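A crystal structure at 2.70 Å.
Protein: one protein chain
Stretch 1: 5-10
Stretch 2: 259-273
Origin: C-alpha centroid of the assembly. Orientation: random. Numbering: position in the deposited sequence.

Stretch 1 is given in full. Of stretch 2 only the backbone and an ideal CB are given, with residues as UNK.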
# COMPACT_ATOMS: atom_id res chain seq x y z
N SER A 5 -8.27 -11.00 34.44
CA SER A 5 -7.41 -9.99 33.77
C SER A 5 -6.85 -10.52 32.45
O SER A 5 -6.83 -11.72 32.21
CB SER A 5 -6.26 -9.56 34.68
OG SER A 5 -6.75 -8.85 35.80
N ALA A 6 -6.38 -9.59 31.62
CA ALA A 6 -5.84 -9.92 30.30
C ALA A 6 -4.60 -10.80 30.41
O ALA A 6 -3.84 -10.71 31.38
CB ALA A 6 -5.51 -8.66 29.52
N GLN A 7 -4.41 -11.64 29.41
CA GLN A 7 -3.24 -12.50 29.33
C GLN A 7 -2.16 -11.76 28.57
O GLN A 7 -2.44 -10.86 27.78
CB GLN A 7 -3.60 -13.82 28.64
CG GLN A 7 -2.88 -15.03 29.21
CD GLN A 7 -3.67 -16.30 29.04
OE1 GLN A 7 -4.44 -16.45 28.08
NE2 GLN A 7 -3.49 -17.24 29.97
N ILE A 8 -0.91 -12.14 28.82
CA ILE A 8 0.23 -11.38 28.35
C ILE A 8 0.87 -12.06 27.15
O ILE A 8 1.38 -13.17 27.26
CB ILE A 8 1.25 -11.17 29.49
CG1 ILE A 8 0.63 -10.27 30.57
CG2 ILE A 8 2.54 -10.56 28.96
CD1 ILE A 8 1.55 -9.94 31.73
N ILE A 9 0.81 -11.38 26.01
CA ILE A 9 1.41 -11.86 24.77
C ILE A 9 2.93 -11.81 24.92
O ILE A 9 3.55 -10.77 24.69
CB ILE A 9 0.98 -10.98 23.56
CG1 ILE A 9 -0.54 -11.03 23.35
CG2 ILE A 9 1.67 -11.42 22.29
CD1 ILE A 9 -1.03 -10.14 22.23
N ASP A 10 3.52 -12.93 25.33
CA ASP A 10 4.97 -13.00 25.53
C ASP A 10 5.72 -13.06 24.20
O ASP A 10 6.11 -14.14 23.75
CB ASP A 10 5.34 -14.18 26.43
CG ASP A 10 6.81 -14.16 26.85
OD1 ASP A 10 7.54 -13.24 26.41
OD2 ASP A 10 7.23 -15.05 27.63
N UNK A 259 -1.43 2.23 28.54
CA UNK A 259 -1.38 2.10 29.99
C UNK A 259 -1.69 0.65 30.32
O UNK A 259 -2.86 0.26 30.37
CB UNK A 259 -2.36 3.05 30.68
N UNK A 260 -0.65 -0.13 30.56
CA UNK A 260 -0.78 -1.57 30.66
C UNK A 260 -1.77 -2.03 31.74
O UNK A 260 -2.71 -2.77 31.46
CB UNK A 260 0.60 -2.18 30.94
N UNK A 261 -1.54 -1.59 32.97
CA UNK A 261 -2.33 -2.06 34.11
C UNK A 261 -3.81 -1.69 33.99
O UNK A 261 -4.66 -2.39 34.54
CB UNK A 261 -1.76 -1.48 35.41
N UNK A 262 -4.10 -0.61 33.28
CA UNK A 262 -5.49 -0.24 33.01
C UNK A 262 -6.07 -1.14 31.92
O UNK A 262 -7.19 -1.63 32.04
CB UNK A 262 -5.59 1.23 32.60
N UNK A 263 -5.29 -1.36 30.87
CA UNK A 263 -5.72 -2.17 29.73
C UNK A 263 -5.92 -3.64 30.09
O UNK A 263 -6.72 -4.33 29.46
CB UNK A 263 -4.70 -2.06 28.60
N UNK A 264 -5.20 -4.12 31.10
CA UNK A 264 -5.27 -5.52 31.51
C UNK A 264 -6.62 -5.89 32.15
O UNK A 264 -7.06 -7.03 32.06
CB UNK A 264 -4.14 -5.82 32.49
N UNK A 265 -7.27 -4.92 32.78
CA UNK A 265 -8.58 -5.15 33.40
C UNK A 265 -9.70 -5.35 32.37
O UNK A 265 -10.74 -5.94 32.70
CB UNK A 265 -8.93 -3.97 34.31
N UNK A 266 -9.49 -4.87 31.14
CA UNK A 266 -10.50 -4.94 30.08
C UNK A 266 -10.13 -5.86 28.91
O UNK A 266 -10.99 -6.55 28.37
CB UNK A 266 -10.76 -3.53 29.54
N UNK A 267 -8.86 -5.87 28.52
CA UNK A 267 -8.40 -6.68 27.39
C UNK A 267 -8.39 -8.17 27.72
O UNK A 267 -8.34 -8.56 28.88
CB UNK A 267 -7.00 -6.24 26.96
N UNK A 268 -8.45 -9.00 26.67
CA UNK A 268 -8.25 -10.44 26.80
C UNK A 268 -6.79 -10.79 26.55
O UNK A 268 -6.23 -11.68 27.20
CB UNK A 268 -9.16 -11.20 25.83
N UNK A 269 -6.17 -10.09 25.59
CA UNK A 269 -4.75 -10.26 25.29
C UNK A 269 -4.07 -8.90 25.17
O UNK A 269 -4.66 -7.94 24.67
CB UNK A 269 -4.56 -11.07 24.00
N UNK A 270 -2.82 -8.83 25.63
CA UNK A 270 -2.03 -7.61 25.54
C UNK A 270 -0.54 -7.96 25.49
O UNK A 270 -0.11 -8.98 26.02
CB UNK A 270 -2.33 -6.68 26.72
N UNK A 271 0.25 -7.13 24.81
CA UNK A 271 1.71 -7.28 24.78
C UNK A 271 2.35 -6.06 25.44
O UNK A 271 2.19 -4.94 24.96
CB UNK A 271 2.22 -7.45 23.35
N UNK A 272 3.08 -6.27 26.55
CA UNK A 272 3.63 -5.15 27.29
C UNK A 272 4.90 -4.59 26.66
O UNK A 272 5.53 -5.27 25.85
CB UNK A 272 3.91 -5.58 28.73
N UNK A 273 5.26 -3.37 27.03
CA UNK A 273 6.57 -2.81 26.70
C UNK A 273 7.36 -2.67 28.01
O UNK A 273 6.91 -1.99 28.92
CB UNK A 273 6.44 -1.47 25.98

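Position 259 lies far from stretch 1, right before a helix. Ser, Asp or Thr would suit, among others. It is Cys 259, and its O accepts from position 263.

At 260 phi/psi is helical and CB points sideways, with nothing of stretch 1 near it. A long or flat apolar side chain could still reach Ile 8. It is Phe 260, whose CZ lies 3.7 Å from CD1 of Ile 8.

Positions 261, 262 and 263 are helical and have no contact with stretch 1, which sets no limit here. They are Glu 261, Glu 262 and Ala 263.

At 264 the backbone O accepts from N of Ala 6 at 2.7 Å. The ideal CB is 4.3 Å from CB of Ala 6. Ala or Ser fits well; a larger side chain directed elsewhere is conceivable. It is Ala 264, in apolar contact with Ala 6.

At 265 and 266 CB points away, so many residues would do. They are Ala 265 and Arg 266.

At 267 the ideal CB is 3.8 Å from CB of Ala 6, which points toward this stretch. Ala or Ser would suit best. It is Ala 267, and the two methyls touch.

At 268 CB points away, so many residues would do, but the O accepts from N of Gln 7 at 2.9 Å, nearly straight. It is Ala 268.

Position 269 is extended and pairs in parallel with Gln 7. Its CB is on the same sheet face as the Gln 7 side chain, 4.1 Å from CD1 of Ile 9. A large apolar or aromatic residue could cover both neighbours; Leu, Phe, Tyr or Trp are plausible. It is Trp 269. CB of Gln 7 sits over one face of its six-membered ring, 4.1 Å from the centroid. CE3 of Trp 269 lies 3.7 Å from CG1 of Ile 9.

Position 270 pairs with Ile 8 on the other face. Its N donates to O of Gln 7 at 3.0 Å, and its O accepts from N of Ile 9 at 2.6 Å. Extended angles favour Val, Ile or Thr. It is Ile 270, with CG2 4.1 Å from CB of Ala 6.

At 271 CB is 3.7 Å from CB of Ile 9, which suits Ala, Ser, Thr or Val. It is Ser 271; its OG is hydrogen-bonded elsewhere in the structure.

At 272 phi is -80°, so proline is possible, as are other apolar residues. It is Pro 272, with CD 3.7 Å from CG2 of Ile 8.

Position 273 is out of reach of stretch 1, so almost any residue would do. It is Val 273.

Stretch 2, residues 259-273: CFEEAAARAAWISPV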
# COMPACT_ATOMS: atom_id res chain seq x y z
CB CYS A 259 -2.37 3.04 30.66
SG CYS A 259 -2.01 4.77 30.39
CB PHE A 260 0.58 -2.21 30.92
CG PHE A 260 0.51 -3.69 31.12
CD1 PHE A 260 0.37 -4.54 30.03
CD2 PHE A 260 0.54 -4.23 32.40
CE1 PHE A 260 0.28 -5.90 30.21
CE2 PHE A 260 0.45 -5.60 32.58
CZ PHE A 260 0.32 -6.44 31.49
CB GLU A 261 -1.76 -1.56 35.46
CG GLU A 261 -1.39 -0.08 35.49
CD GLU A 261 0.01 0.17 34.95
OE1 GLU A 261 0.99 -0.15 35.66
OE2 GLU A 261 0.11 0.67 33.80
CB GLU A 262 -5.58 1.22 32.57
CG GLU A 262 -5.21 2.24 33.64
CD GLU A 262 -5.42 3.67 33.19
OE1 GLU A 262 -5.72 3.89 31.99
OE2 GLU A 262 -5.28 4.59 34.02
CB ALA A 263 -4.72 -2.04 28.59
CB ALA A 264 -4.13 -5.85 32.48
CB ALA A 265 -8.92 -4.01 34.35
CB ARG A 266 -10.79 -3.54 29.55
CG ARG A 266 -11.90 -2.82 30.29
CD ARG A 266 -12.08 -1.41 29.78
NE ARG A 266 -13.48 -0.98 29.86
CZ ARG A 266 -14.37 -1.05 28.87
NH1 ARG A 266 -14.05 -1.54 27.68
NH2 ARG A 266 -15.61 -0.61 29.08
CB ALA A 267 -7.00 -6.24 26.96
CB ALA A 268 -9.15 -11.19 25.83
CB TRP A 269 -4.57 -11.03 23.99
CG TRP A 269 -4.96 -12.47 24.08
CD1 TRP A 269 -6.20 -13.00 23.86
CD2 TRP A 269 -4.10 -13.57 24.40
NE1 TRP A 269 -6.16 -14.37 24.03
CE2 TRP A 269 -4.88 -14.74 24.36
CE3 TRP A 269 -2.74 -13.68 24.72
CZ2 TRP A 269 -4.36 -16.00 24.63
CZ3 TRP A 269 -2.21 -14.94 24.99
CH2 TRP A 269 -3.02 -16.09 24.94
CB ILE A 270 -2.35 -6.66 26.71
CG1 ILE A 270 -1.68 -5.30 26.52
CG2 ILE A 270 -1.92 -7.26 28.03
CD1 ILE A 270 -2.38 -4.19 27.26
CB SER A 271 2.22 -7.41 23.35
OG SER A 271 2.06 -6.18 22.66
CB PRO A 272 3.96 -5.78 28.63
CG PRO A 272 4.38 -7.17 28.27
CD PRO A 272 3.56 -7.56 27.07
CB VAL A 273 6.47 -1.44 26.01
CG1 VAL A 273 7.81 -0.71 26.05
CG2 VAL A 273 5.99 -1.62 24.58
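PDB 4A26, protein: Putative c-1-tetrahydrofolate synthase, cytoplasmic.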